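Local coordinates for tailspike protein (Acinetobacter phage vB_ApiP_P1, PDB 6E1R), which serves as the trimeric tailspike of an Acinetobacter phage and probably binds and hydrolyses the surface polysaccharide of its Acinetobacter baumannii host, at residues V372-S375 with T376-N380; C288-A291 with L292-T296; V17-S20 with K21-E25; S28-D31 with G32-V35. All coordinates share one frame; numbering follows the deposited sequence.

In the fold
Along the chain the order is contact 3, contact 4, contact 2, contact 1. Contacts 3 and 4 lie near the N-terminal end of this chain, their centres 13 Å apart. They touch where L24 and V18 pack on V35, and strands 16-18 and 34-37 are parallel neighbours in one small mixed sheet. Contacts 2 and 1 lie in the central parallel beta-helix, centres 16 Å apart. Strands 293-297 and 372-373 belong to the same parallel sheet, with 372-373 at its outer end. Centres of contacts 2 and 3 are 54 Å apart, and those of 1 and 4 are 77 Å apart. The four contacts thus mark two separate parts of an elongated tailspike.

Contact 1 of 4, residues V372-S375 with T376-N380; sequences VESS and TGVLN
V372-S375 and T376-N380 run almost antiparallel, 168° apart, with E373 bridged to L379 and a type I beta turn from S374 to G377 reversing the chain. Backbone bonds close both ends of the loop. N380 N gives a nearly straight bond to V372 O at 2.8 Å, and S374 N reaches V378 O at 3.0 Å. In the turn, G377 N bonds to S374 O from well above the carbonyl plane. S374 is the polar centre. Its OG sits between backbone N and carbonyl carbon (chi1 68°), which turns it inward across the turn. There S374 OG accepts from V378 N at 2.9 Å and shares a hydrogen bond with T376 OG1 at 3.1 Å. E373 reaches out with its chain extended. L379 CD2 lies 3.7 Å from E373 OE1, while E373 OE2 forms a salt bridge with K349. K349 NZ also bonds to S374 O. N380 OD1 turns back to V371 N. G377 has positive phi (90°), where a side chain would press on the preceding carbonyl. The pattern is consistent with a type I turn plus G1 bulge, here leaving the last strand of one parallel beta-helix sheet.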
ATOM      1  N   VAL A 372       8.508 -14.058 -15.434  1.00 39.07           N
ATOM      2  CA  VAL A 372       8.470 -15.124 -14.440  1.00 37.42           C
ATOM      3  C   VAL A 372       9.030 -16.396 -15.061  1.00 39.12           C
ATOM      4  O   VAL A 372       9.149 -16.523 -16.282  1.00 39.23           O
ATOM      5  CB  VAL A 372       7.045 -15.383 -13.898  1.00 33.84           C
ATOM      6  CG1 VAL A 372       6.541 -14.186 -13.104  1.00 34.39           C
ATOM      7  CG2 VAL A 372       6.095 -15.713 -15.037  1.00 34.69           C
ATOM      8  N   GLU A 373       9.375 -17.346 -14.195  1.00 37.92           N
ATOM      9  CA  GLU A 373       9.817 -18.670 -14.612  1.00 39.40           C
ATOM     10  C   GLU A 373       9.230 -19.702 -13.664  1.00 39.13           C
ATOM     11  O   GLU A 373       9.408 -19.600 -12.447  1.00 43.64           O
ATOM     12  CB  GLU A 373      11.345 -18.782 -14.629  1.00 41.41           C
ATOM     13  CG  GLU A 373      11.844 -20.158 -15.048  1.00 45.17           C
ATOM     14  CD  GLU A 373      13.356 -20.262 -15.062  1.00 43.86           C
ATOM     15  OE1 GLU A 373      14.023 -19.248 -15.358  1.00 42.87           O
ATOM     16  OE2 GLU A 373      13.878 -21.360 -14.776  1.00 42.43           O
ATOM     17  N   SER A 374       8.535 -20.689 -14.221  1.00 40.43           N
ATOM     18  CA  SER A 374       7.886 -21.695 -13.398  1.00 38.04           C
ATOM     19  C   SER A 374       8.919 -22.668 -12.831  1.00 34.89           C
ATOM     20  O   SER A 374      10.109 -22.619 -13.154  1.00 33.72           O
ATOM     21  CB  SER A 374       6.837 -22.454 -14.208  1.00 40.08           C
ATOM     22  OG  SER A 374       7.447 -23.254 -15.207  1.00 38.44           O
ATOM     23  N   SER A 375       8.440 -23.568 -11.969  1.00 33.03           N
ATOM     24  CA  SER A 375       9.313 -24.586 -11.397  1.00 37.01           C
ATOM     25  C   SER A 375       9.840 -25.549 -12.449  1.00 37.56           C
ATOM     26  O   SER A 375      10.887 -26.170 -12.237  1.00 37.44           O
ATOM     27  CB  SER A 375       8.573 -25.356 -10.305  1.00 32.62           C
ATOM     28  OG  SER A 375       7.352 -25.886 -10.790  1.00 32.32           O
ATOM     29  N   THR A 376       9.142 -25.686 -13.574  1.00 40.73           N
ATOM     30  CA  THR A 376       9.564 -26.548 -14.667  1.00 40.30           C
ATOM     31  C   THR A 376      10.326 -25.791 -15.746  1.00 42.30           C
ATOM     32  O   THR A 376      10.607 -26.359 -16.807  1.00 42.71           O
ATOM     33  CB  THR A 376       8.355 -27.256 -15.273  1.00 39.83           C
ATOM     34  OG1 THR A 376       7.369 -26.283 -15.642  1.00 44.92           O
ATOM     35  CG2 THR A 376       7.756 -28.227 -14.263  1.00 33.11           C
ATOM     36  N   GLY A 377      10.659 -24.527 -15.505  1.00 39.49           N
ATOM     37  CA  GLY A 377      11.448 -23.748 -16.434  1.00 38.98           C
ATOM     38  C   GLY A 377      10.671 -22.985 -17.480  1.00 37.38           C
ATOM     39  O   GLY A 377      11.291 -22.373 -18.359  1.00 36.98           O
ATOM     40  N   VAL A 378       9.341 -22.989 -17.417  1.00 37.23           N
ATOM     41  CA  VAL A 378       8.545 -22.301 -18.426  1.00 40.47           C
ATOM     42  C   VAL A 378       8.626 -20.800 -18.182  1.00 38.36           C
ATOM     43  O   VAL A 378       8.186 -20.300 -17.141  1.00 37.42           O
ATOM     44  CB  VAL A 378       7.090 -22.791 -18.406  1.00 44.70           C
ATOM     45  CG1 VAL A 378       6.260 -22.031 -19.430  1.00 30.62           C
ATOM     46  CG2 VAL A 378       7.030 -24.291 -18.662  1.00 31.42           C
ATOM     47  N   LEU A 379       9.179 -20.074 -19.151  1.00 31.37           N
ATOM     48  CA  LEU A 379       9.283 -18.627 -19.047  1.00 31.14           C
ATOM     49  C   LEU A 379       7.943 -17.975 -19.350  1.00 36.57           C
ATOM     50  O   LEU A 379       7.238 -18.374 -20.282  1.00 40.47           O
ATOM     51  CB  LEU A 379      10.349 -18.092 -20.005  1.00 40.70           C
ATOM     52  CG  LEU A 379      11.792 -18.545 -19.789  1.00 37.40           C
ATOM     53  CD1 LEU A 379      12.688 -17.995 -20.887  1.00 32.94           C
ATOM     54  CD2 LEU A 379      12.288 -18.105 -18.417  1.00 35.39           C
ATOM     55  N   ASN A 380       7.595 -16.967 -18.548  1.00 37.62           N
ATOM     56  CA  ASN A 380       6.383 -16.175 -18.753  1.00 32.06           C
ATOM     57  C   ASN A 380       5.137 -17.056 -18.735  1.00 29.41           C
ATOM     58  O   ASN A 380       4.215 -16.878 -19.534  1.00 29.23           O
ATOM     59  CB  ASN A 380       6.468 -15.368 -20.050  1.00 30.26           C
ATOM     60  CG  ASN A 380       7.682 -14.461 -20.092  1.00 31.89           C
ATOM     61  OD1 ASN A 380       8.035 -13.831 -19.094  1.00 32.74           O
ATOM     62  ND2 ASN A 380       8.333 -14.394 -21.247  1.00 33.47           N
TER

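Contact 2 of 4, residues C288-A291 with L292-T296; sequences CTEA and LIKCT
K294 reaches back over the preceding loop, and the end of its side chain crosses the carboxylate end of E290. K294 NZ meets E290 OE1 in a salt bridge; the modelled separation of 2.4 Å is too short to be taken literally. The other carboxylate oxygen, E290 OE2, is 3.4 Å from K294 NZ, so the ammonium group sits nearer one oxygen than the other. E290 comes with its chain extended beyond CG. K294 starts with CG anti to the backbone N (chi1 176°) and then bends at chi3 (-68°), which swings NZ toward the glutamate. D264 supplies a second carboxylate to the same NZ, so the ammonium group has two acids beside it and its positive charge is probably favoured. The stretch turns a corner of the parallel beta-helix: the chain bends at L292, and strand 293-297 then runs along the sheet formed with strands 267-270 and 316-320. At the corner, L292 CD2 packs on C288 SG at 3.9 Å, a buried apolar contact. The CB of I293 points away from the loop, and its side chain touches W269, F303 and I318.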
ATOM      1  N   CYS A 288      24.398  -9.923  -7.028  1.00 30.55           N
ATOM      2  CA  CYS A 288      24.093 -11.219  -6.438  1.00 33.15           C
ATOM      3  C   CYS A 288      24.181 -12.319  -7.488  1.00 35.91           C
ATOM      4  O   CYS A 288      23.852 -12.112  -8.659  1.00 37.56           O
ATOM      5  CB  CYS A 288      22.703 -11.201  -5.810  1.00 39.53           C
ATOM      6  SG  CYS A 288      22.497  -9.972  -4.506  1.00 48.20           S
ATOM      7  N   THR A 289      24.630 -13.501  -7.061  1.00 34.52           N
ATOM      8  CA  THR A 289      24.888 -14.574  -8.016  1.00 41.59           C
ATOM      9  C   THR A 289      23.635 -15.372  -8.356  1.00 44.64           C
ATOM     10  O   THR A 289      23.562 -15.955  -9.443  1.00 48.05           O
ATOM     11  CB  THR A 289      25.980 -15.510  -7.494  1.00 38.96           C
ATOM     12  OG1 THR A 289      25.637 -15.987  -6.188  1.00 40.75           O
ATOM     13  CG2 THR A 289      27.318 -14.781  -7.435  1.00 35.39           C
ATOM     14  N   GLU A 290      22.657 -15.440  -7.454  1.00 44.20           N
ATOM     15  CA  GLU A 290      21.465 -16.244  -7.699  1.00 44.81           C
ATOM     16  C   GLU A 290      20.210 -15.386  -7.763  1.00 41.47           C
ATOM     17  O   GLU A 290      19.519 -15.390  -8.787  1.00 42.92           O
ATOM     18  CB  GLU A 290      21.319 -17.330  -6.628  1.00 52.13           C
ATOM     19  CG  GLU A 290      22.482 -18.322  -6.586  1.00 67.16           C
ATOM     20  CD  GLU A 290      22.241 -19.431  -5.589  1.00 78.21           C
ATOM     21  OE1 GLU A 290      21.061 -19.698  -5.294  1.00 80.49           O
ATOM     22  OE2 GLU A 290      23.221 -20.019  -5.084  1.00 81.45           O
ATOM     23  N   ALA A 291      19.903 -14.640  -6.706  1.00 42.37           N
ATOM     24  CA  ALA A 291      18.719 -13.797  -6.678  1.00 39.43           C
ATOM     25  C   ALA A 291      18.950 -12.645  -5.713  1.00 44.35           C
ATOM     26  O   ALA A 291      19.919 -12.629  -4.952  1.00 46.24           O
ATOM     27  CB  ALA A 291      17.476 -14.595  -6.281  1.00 39.10           C
ATOM     28  N   LEU A 292      18.053 -11.660  -5.765  1.00 37.51           N
ATOM     29  CA  LEU A 292      18.088 -10.591  -4.773  1.00 32.18           C
ATOM     30  C   LEU A 292      17.443 -11.037  -3.468  1.00 35.90           C
ATOM     31  O   LEU A 292      17.913 -10.676  -2.384  1.00 34.22           O
ATOM     32  CB  LEU A 292      17.396  -9.339  -5.309  1.00 29.33           C
ATOM     33  CG  LEU A 292      17.981  -8.707  -6.573  1.00 30.72           C
ATOM     34  CD1 LEU A 292      17.228  -7.435  -6.916  1.00 25.01           C
ATOM     35  CD2 LEU A 292      19.466  -8.428  -6.403  1.00 31.27           C
ATOM     36  N   ILE A 293      16.369 -11.820  -3.555  1.00 35.16           N
ATOM     37  CA  ILE A 293      15.655 -12.331  -2.391  1.00 28.53           C
ATOM     38  C   ILE A 293      15.468 -13.829  -2.593  1.00 32.11           C
ATOM     39  O   ILE A 293      14.691 -14.251  -3.458  1.00 35.27           O
ATOM     40  CB  ILE A 293      14.301 -11.637  -2.188  1.00 25.57           C
ATOM     41  CG1 ILE A 293      14.488 -10.127  -2.038  1.00 24.14           C
ATOM     42  CG2 ILE A 293      13.585 -12.210  -0.975  1.00 24.04           C
ATOM     43  CD1 ILE A 293      13.189  -9.362  -1.949  1.00 25.85           C
ATOM     44  N   LYS A 294      16.176 -14.631  -1.803  1.00 28.18           N
ATOM     45  CA  LYS A 294      16.025 -16.083  -1.789  1.00 27.04           C
ATOM     46  C   LYS A 294      15.433 -16.466  -0.440  1.00 33.40           C
ATOM     47  O   LYS A 294      16.083 -16.291   0.596  1.00 46.16           O
ATOM     48  CB  LYS A 294      17.355 -16.794  -2.012  1.00 30.45           C
ATOM     49  CG  LYS A 294      17.229 -18.308  -1.911  1.00 40.54           C
ATOM     50  CD  LYS A 294      18.574 -18.986  -1.743  1.00 46.75           C
ATOM     51  CE  LYS A 294      19.410 -18.860  -2.988  1.00 46.38           C
ATOM     52  NZ  LYS A 294      20.673 -19.647  -2.881  1.00 45.35           N
ATOM     53  N   CYS A 295      14.210 -16.986  -0.445  1.00 33.67           N
ATOM     54  CA  CYS A 295      13.505 -17.228   0.802  1.00 37.80           C
ATOM     55  C   CYS A 295      12.695 -18.513   0.731  1.00 38.81           C
ATOM     56  O   CYS A 295      12.072 -18.814  -0.291  1.00 44.35           O
ATOM     57  CB  CYS A 295      12.578 -16.056   1.145  1.00 38.61           C
ATOM     58  SG  CYS A 295      11.264 -15.770  -0.063  1.00 40.01           S
ATOM     59  N   THR A 296      12.724 -19.268   1.827  1.00 41.38           N
ATOM     60  CA  THR A 296      11.779 -20.354   2.079  1.00 42.43           C
ATOM     61  C   THR A 296      10.693 -19.743   2.956  1.00 44.19           C
ATOM     62  O   THR A 296      10.810 -19.701   4.181  1.00 42.13           O
ATOM     63  CB  THR A 296      12.459 -21.541   2.753  1.00 44.25           C
ATOM     64  OG1 THR A 296      13.517 -22.027   1.918  1.00 43.82           O
ATOM     65  CG2 THR A 296      11.459 -22.661   3.009  1.00 32.85           C
TER

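Contact 3 of 4, residues V17-S20 with K21-E25; sequences VVNS and KVELE
S20 caps the first turn of helix 21-25, and E23 folds back from that turn over V18. These three residues carry most of the contact. S20 stands at the N-cap position. Its OG lies between backbone N and carbonyl carbon (chi1 64°), which faces it toward the open end of the helix. S20 OG accepts a weak capping bond from E23 N at 3.4 Å. S20 O takes a weak bond from L24 N, also at 3.4 Å. Both atoms of S20 that bond here therefore receive backbone N-H groups of the first turn. E23 leaves the helix with CG anti to its backbone N (chi1 -164°) and stays extended. Its carboxylate is carried back beside the strand end, where E23 OE2 lies 4.0 Å from V18 CG1. The CB of E23 meanwhile rests 3.7 Å from S20 OG. This is the first half of a short beta-alpha-beta unit: strand 16-18, helix 21-25 and then strand 34-37, which lies parallel to the first strand. V18 faces the helix, and its CG2 makes a loose apolar contact with L24 CD1 at 4.3 Å. V18 also packs on M37 of the neighbouring strand and on L27 after the helix. One turn apart on the helix, K21 NZ and E25 OE1 form a salt bridge whose hydrogen bond is weak and long, 3.4 Å; K21, L24 and E25 all touch I67. M12 of the second subunit packs on V17, and K52 of that subunit packs on N19.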
ATOM      1  N   VAL A  17      37.385  20.309  40.971  1.00 79.83           N
ATOM      2  CA  VAL A  17      37.231  19.734  39.642  1.00 65.97           C
ATOM      3  C   VAL A  17      38.262  18.628  39.459  1.00 74.66           C
ATOM      4  O   VAL A  17      39.426  18.778  39.847  1.00 81.76           O
ATOM      5  CB  VAL A  17      37.365  20.802  38.534  1.00 67.33           C
ATOM      6  CG1 VAL A  17      36.219  21.797  38.614  1.00 67.77           C
ATOM      7  CG2 VAL A  17      38.690  21.524  38.647  1.00 81.33           C
ATOM      8  N   VAL A  18      37.824  17.507  38.890  1.00 72.03           N
ATOM      9  CA  VAL A  18      38.698  16.391  38.561  1.00 71.05           C
ATOM     10  C   VAL A  18      38.579  16.128  37.064  1.00 71.90           C
ATOM     11  O   VAL A  18      37.589  16.486  36.423  1.00 73.69           O
ATOM     12  CB  VAL A  18      38.376  15.122  39.377  1.00 67.90           C
ATOM     13  CG1 VAL A  18      38.425  15.425  40.865  1.00 64.35           C
ATOM     14  CG2 VAL A  18      37.015  14.575  38.996  1.00 68.01           C
ATOM     15  N   ASN A  19      39.613  15.502  36.503  1.00 68.89           N
ATOM     16  CA  ASN A  19      39.707  15.331  35.060  1.00 69.29           C
ATOM     17  C   ASN A  19      39.564  13.885  34.601  1.00 69.54           C
ATOM     18  O   ASN A  19      39.591  13.634  33.391  1.00 69.69           O
ATOM     19  CB  ASN A  19      41.030  15.911  34.542  1.00 69.93           C
ATOM     20  CG  ASN A  19      42.242  15.184  35.086  1.00 74.72           C
ATOM     21  OD1 ASN A  19      42.137  14.380  36.008  1.00 76.24           O
ATOM     22  ND2 ASN A  19      43.407  15.468  34.512  1.00 77.69           N
ATOM     23  N   SER A  20      39.414  12.930  35.517  1.00 65.62           N
ATOM     24  CA  SER A  20      39.327  11.529  35.125  1.00 60.67           C
ATOM     25  C   SER A  20      38.625  10.746  36.225  1.00 58.90           C
ATOM     26  O   SER A  20      38.448  11.226  37.347  1.00 57.20           O
ATOM     27  CB  SER A  20      40.710  10.936  34.840  1.00 59.30           C
ATOM     28  OG  SER A  20      41.513  10.931  36.009  1.00 62.64           O
ATOM     29  N   LYS A  21      38.235   9.516  35.880  1.00 61.27           N
ATOM     30  CA  LYS A  21      37.581   8.640  36.847  1.00 57.33           C
ATOM     31  C   LYS A  21      38.562   8.129  37.892  1.00 60.27           C
ATOM     32  O   LYS A  21      38.186   7.941  39.054  1.00 57.59           O
ATOM     33  CB  LYS A  21      36.909   7.474  36.118  1.00 54.26           C
ATOM     34  CG  LYS A  21      36.208   6.470  37.020  1.00 52.44           C
ATOM     35  CD  LYS A  21      36.964   5.151  37.072  1.00 53.64           C
ATOM     36  CE  LYS A  21      36.208   4.112  37.885  1.00 53.63           C
ATOM     37  NZ  LYS A  21      36.868   2.777  37.836  1.00 55.15           N
ATOM     38  N   VAL A  22      39.819   7.899  37.500  1.00 61.96           N
ATOM     39  CA  VAL A  22      40.817   7.425  38.453  1.00 60.97           C
ATOM     40  C   VAL A  22      41.072   8.469  39.530  1.00 63.17           C
ATOM     41  O   VAL A  22      41.338   8.126  40.689  1.00 67.72           O
ATOM     42  CB  VAL A  22      42.117   7.043  37.717  1.00 62.07           C
ATOM     43  CG1 VAL A  22      43.082   6.341  38.662  1.00 64.34           C
ATOM     44  CG2 VAL A  22      41.807   6.166  36.513  1.00 63.86           C
ATOM     45  N   GLU A  23      40.991   9.755  39.177  1.00 63.52           N
ATOM     46  CA  GLU A  23      41.147  10.808  40.172  1.00 65.84           C
ATOM     47  C   GLU A  23      39.913  10.965  41.052  1.00 65.39           C
ATOM     48  O   GLU A  23      40.017  11.521  42.150  1.00 69.69           O
ATOM     49  CB  GLU A  23      41.479  12.141  39.493  1.00 70.68           C
ATOM     50  CG  GLU A  23      42.039  13.190  40.447  1.00 83.78           C
ATOM     51  CD  GLU A  23      42.469  14.462  39.744  1.00 93.05           C
ATOM     52  OE1 GLU A  23      42.925  14.377  38.586  1.00 95.45           O
ATOM     53  OE2 GLU A  23      42.347  15.548  40.349  1.00 97.42           O
ATOM     54  N   LEU A  24      38.756  10.476  40.607  1.00 64.51           N
ATOM     55  CA  LEU A  24      37.549  10.584  41.417  1.00 67.09           C
ATOM     56  C   LEU A  24      37.496   9.504  42.488  1.00 71.27           C
ATOM     57  O   LEU A  24      37.119   9.779  43.633  1.00 73.37           O
ATOM     58  CB  LEU A  24      36.307  10.505  40.529  1.00 64.43           C
ATOM     59  CG  LEU A  24      34.974  10.681  41.260  1.00 63.81           C
ATOM     60  CD1 LEU A  24      34.809  12.120  41.716  1.00 54.66           C
ATOM     61  CD2 LEU A  24      33.807  10.252  40.382  1.00 51.75           C
ATOM     62  N   GLU A  25      37.868   8.271  42.136  1.00 77.30           N
ATOM     63  CA  GLU A  25      37.777   7.171  43.090  1.00 80.59           C
ATOM     64  C   GLU A  25      38.775   7.338  44.231  1.00 84.11           C
ATOM     65  O   GLU A  25      38.466   7.020  45.386  1.00 82.09           O
ATOM     66  CB  GLU A  25      37.984   5.841  42.362  1.00 81.45           C
ATOM     67  CG  GLU A  25      39.203   5.791  41.453  1.00 83.08           C
ATOM     68  CD  GLU A  25      39.255   4.523  40.617  1.00 82.69           C
ATOM     69  OE1 GLU A  25      38.349   3.675  40.757  1.00 80.87           O
ATOM     70  OE2 GLU A  25      40.206   4.376  39.821  1.00 83.28           O
TER

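Contact 4 of 4, residues S28-D31 with G32-V35; sequences SGSD and GQVV
The amide of Q33 presents one face to S30. The backbone N of S30 lies above this face and gives Q33 OE1 a hydrogen bond of 2.8 Å, 65° out of the carbonyl plane. S30 CB lies over the same face, 4.0 Å from Q33 CD. G29 CA comes in at the oxygen end, nearer the amide plane. The motif is a type II beta turn from S30 to Q33, which feeds the chain from the loop after helix 21-25 into strand 34-37. Q33 closes it twice: with its side-chain oxygen, and with Q33 N, which bonds to S30 O at 3.3 Å. The side chain comes back across the turn because CG is anti to its carbonyl carbon (chi1 -66°) and the rest is extended. Q33 CB and CG each lie 3.4 Å from S30 O. G32 takes the positive-phi corner (phi 82°), where a CB would collide with the carbonyl O of D31. Backbone bonds join Q33 to Y53, and in the strand V34 to K15 and V35 to F51. T38 of the third subunit packs on V34. At the corner the CB of D31 points away from G32-V35, and D31 OD1 accepts a hydrogen bond from S55 N.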
ATOM      1  N   SER A  28      38.737  11.747  48.306  1.00 86.40           N
ATOM      2  CA  SER A  28      37.882  11.580  49.472  1.00 82.28           C
ATOM      3  C   SER A  28      37.005  12.809  49.680  1.00 79.41           C
ATOM      4  O   SER A  28      37.368  13.925  49.302  1.00 81.98           O
ATOM      5  CB  SER A  28      38.724  11.328  50.725  1.00 83.68           C
ATOM      6  OG  SER A  28      37.905  11.016  51.839  1.00 87.76           O
ATOM      7  N   GLY A  29      35.841  12.593  50.292  1.00 73.66           N
ATOM      8  CA  GLY A  29      34.902  13.677  50.503  1.00 76.34           C
ATOM      9  C   GLY A  29      33.953  13.395  51.647  1.00 75.85           C
ATOM     10  O   GLY A  29      34.034  12.363  52.319  1.00 68.44           O
ATOM     11  N   SER A  30      33.042  14.342  51.863  1.00 69.54           N
ATOM     12  CA  SER A  30      32.020  14.262  52.896  1.00 70.88           C
ATOM     13  C   SER A  30      30.639  14.364  52.260  1.00 76.00           C
ATOM     14  O   SER A  30      30.498  14.650  51.069  1.00 72.61           O
ATOM     15  CB  SER A  30      32.208  15.368  53.944  1.00 79.34           C
ATOM     16  OG  SER A  30      33.512  15.336  54.494  1.00 84.80           O
ATOM     17  N   ASP A  31      29.609  14.144  53.079  1.00 79.90           N
ATOM     18  CA  ASP A  31      28.241  14.118  52.575  1.00 76.65           C
ATOM     19  C   ASP A  31      27.849  15.462  51.976  1.00 78.54           C
ATOM     20  O   ASP A  31      28.189  16.522  52.505  1.00 82.53           O
ATOM     21  CB  ASP A  31      27.265  13.746  53.693  1.00 82.59           C
ATOM     22  CG  ASP A  31      27.242  12.259  53.979  1.00 87.28           C
ATOM     23  OD1 ASP A  31      27.433  11.471  53.030  1.00 86.89           O
ATOM     24  OD2 ASP A  31      27.026  11.880  55.149  1.00 91.27           O
ATOM     25  N   GLY A  32      27.127  15.407  50.857  1.00 74.10           N
ATOM     26  CA  GLY A  32      26.629  16.594  50.203  1.00 74.24           C
ATOM     27  C   GLY A  32      27.617  17.306  49.307  1.00 70.61           C
ATOM     28  O   GLY A  32      27.202  18.165  48.518  1.00 67.37           O
ATOM     29  N   GLN A  33      28.905  16.982  49.395  1.00 68.80           N
ATOM     30  CA  GLN A  33      29.899  17.673  48.585  1.00 70.96           C
ATOM     31  C   GLN A  33      29.735  17.304  47.118  1.00 64.05           C
ATOM     32  O   GLN A  33      29.507  16.143  46.772  1.00 66.38           O
ATOM     33  CB  GLN A  33      31.309  17.332  49.062  1.00 73.52           C
ATOM     34  CG  GLN A  33      31.633  17.843  50.455  1.00 71.83           C
ATOM     35  CD  GLN A  33      33.091  17.645  50.822  1.00 73.14           C
ATOM     36  OE1 GLN A  33      33.717  16.665  50.420  1.00 71.06           O
ATOM     37  NE2 GLN A  33      33.639  18.578  51.591  1.00 82.93           N
ATOM     38  N   VAL A  34      29.859  18.305  46.252  1.00 64.43           N
ATOM     39  CA  VAL A  34      29.678  18.135  44.818  1.00 61.93           C
ATOM     40  C   VAL A  34      30.994  18.463  44.127  1.00 62.20           C
ATOM     41  O   VAL A  34      31.678  19.424  44.496  1.00 64.88           O
ATOM     42  CB  VAL A  34      28.521  19.010  44.290  1.00 62.28           C
ATOM     43  CG1 VAL A  34      28.870  19.662  42.962  1.00 61.76           C
ATOM     44  CG2 VAL A  34      27.254  18.181  44.169  1.00 67.09           C
ATOM     45  N   VAL A  35      31.349  17.653  43.130  1.00 60.04           N
ATOM     46  CA  VAL A  35      32.577  17.825  42.367  1.00 60.09           C
ATOM     47  C   VAL A  35      32.230  17.806  40.883  1.00 66.26           C
ATOM     48  O   VAL A  35      31.199  17.273  40.468  1.00 74.24           O
ATOM     49  CB  VAL A  35      33.615  16.728  42.709  1.00 59.66           C
ATOM     50  CG1 VAL A  35      33.179  15.383  42.142  1.00 58.53           C
ATOM     51  CG2 VAL A  35      35.009  17.105  42.225  1.00 61.10           C
TER